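D-threo-3-hydroxyaspartate dehydratase (Delftia, PDB 3WQC) uses pyridoxal 5'-phosphate and a divalent metal ion to deaminate D-threo-3-hydroxyaspartate to oxaloacetate and ammonia. Local coordinates at residues Leu198-Arg201 with Glu202-Gly205. Residues are numbered along the deposited sequence; the frame is centred on the assembly and turned at random.
Sequences LAER and ERAG
Four successive i to i+4 bonds, from E202 N to L198 O through G205 N to R201 O, carry one regular turn of helix 192-215 into the next. On one flank E200 and R203 run side by side. The E200 chain bends at its second torsion (chi2 59°) and that of R203 at its third (chi3 66°), which brings the carboxylate to the edge of the guanidinium, their planes 27° apart. The grip is side-on and bidentate: R203 NH2 gives a nearly straight bond to E200 OE1 (2.8 Å), and R203 NE reaches E200 OE2 at 2.9 Å, both oxygens being met on their syn sides but from somewhat out of the carboxylate plane. E202 instead runs out extended to the segment after strand 175-180, where its OE2 accepts from A183 N; its OE1 is hydrogen-bonded to T230 OG1, and a water 2.9 Å from E202 OE1 also donates to A199 O. The E202 side chain lies about 7 Å from the bound pyridoxal-5'-phosphate. Two arginines, R203 and R236, sharing E200 probably favour its ionised form, and the R236 salt bridge and the R203 NH1 to D238 O bond link this helix of the alanine racemase-like TIM barrel to the segment after helix 228-233.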
loop_
_atom_site.group_PDB
_atom_site.type_symbol
_atom_site.label_atom_id
_atom_site.label_comp_id
_atom_site.label_asym_id
_atom_site.label_seq_id
_atom_site.Cartn_x
_atom_site.Cartn_y
_atom_site.Cartn_z
ATOM N N LEU B 198 30.074 4.310 -3.381
ATOM C CA LEU B 198 29.304 3.355 -2.539
ATOM C C LEU B 198 29.312 1.995 -3.234
ATOM O O LEU B 198 29.435 0.997 -2.540
ATOM C CB LEU B 198 27.884 3.906 -2.262
ATOM C CG LEU B 198 27.018 2.867 -1.472
ATOM C CD1 LEU B 198 27.580 2.580 -0.076
ATOM C CD2 LEU B 198 25.623 3.448 -1.443
ATOM N N ALA B 199 29.203 1.953 -4.578
ATOM C CA ALA B 199 29.186 0.680 -5.307
ATOM C C ALA B 199 30.515 -0.012 -4.993
ATOM O O ALA B 199 30.548 -1.265 -4.873
ATOM C CB ALA B 199 28.927 0.865 -6.790
ATOM N N GLU B 200 31.622 0.742 -5.035
ATOM C CA GLU B 200 32.988 0.152 -4.715
ATOM C C GLU B 200 33.045 -0.338 -3.234
ATOM O O GLU B 200 33.593 -1.435 -2.981
ATOM C CB GLU B 200 34.087 1.151 -5.004
ATOM C CG GLU B 200 35.461 0.660 -4.537
ATOM C CD GLU B 200 35.956 -0.631 -5.134
ATOM O OE1 GLU B 200 36.885 -1.191 -4.479
ATOM O OE2 GLU B 200 35.456 -1.152 -6.178
ATOM N N ARG B 201 32.478 0.405 -2.283
ATOM C CA ARG B 201 32.447 -0.036 -0.853
ATOM C C ARG B 201 31.623 -1.335 -0.755
ATOM O O ARG B 201 31.990 -2.275 -0.005
ATOM C CB ARG B 201 31.802 1.038 0.030
ATOM C CG ARG B 201 31.603 0.814 1.493
ATOM C CD ARG B 201 31.103 2.145 2.194
ATOM N NE ARG B 201 30.585 1.802 3.478
ATOM C CZ ARG B 201 31.323 1.769 4.573
ATOM N NH1 ARG B 201 32.610 2.148 4.524
ATOM N NH2 ARG B 201 30.766 1.439 5.721
ATOM N N GLU B 202 30.489 -1.413 -1.469
ATOM C CA GLU B 202 29.618 -2.621 -1.415
ATOM C C GLU B 202 30.392 -3.842 -1.993
ATOM O O GLU B 202 30.438 -4.926 -1.393
ATOM C CB GLU B 202 28.365 -2.304 -2.276
ATOM C CG GLU B 202 27.356 -3.447 -2.248
ATOM C CD GLU B 202 26.141 -3.258 -3.178
ATOM O OE1 GLU B 202 26.264 -2.642 -4.281
ATOM O OE2 GLU B 202 25.043 -3.817 -2.840
ATOM N N ARG B 203 31.059 -3.646 -3.171
ATOM C CA ARG B 203 31.833 -4.724 -3.797
ATOM C C ARG B 203 32.934 -5.121 -2.843
ATOM O O ARG B 203 33.150 -6.322 -2.578
ATOM C CB ARG B 203 32.473 -4.248 -5.154
ATOM C CG ARG B 203 33.209 -5.322 -5.918
ATOM C CD ARG B 203 34.285 -4.709 -6.817
ATOM N NE ARG B 203 35.386 -4.060 -6.012
ATOM C CZ ARG B 203 36.331 -4.745 -5.316
ATOM N NH1 ARG B 203 36.485 -6.074 -5.430
ATOM N NH2 ARG B 203 37.209 -4.015 -4.599
ATOM N N ALA B 204 33.715 -4.134 -2.402
ATOM C CA ALA B 204 34.932 -4.432 -1.561
ATOM C C ALA B 204 34.552 -5.138 -0.273
ATOM O O ALA B 204 35.212 -6.117 0.134
ATOM C CB ALA B 204 35.698 -3.134 -1.242
ATOM N N GLY B 205 33.448 -4.724 0.358
ATOM C CA GLY B 205 33.064 -5.331 1.631
ATOM C C GLY B 205 32.535 -6.755 1.413
ATOM O O GLY B 205 32.861 -7.642 2.222
HETATM O O HOH W 1 28.465 -2.908 -6.078
#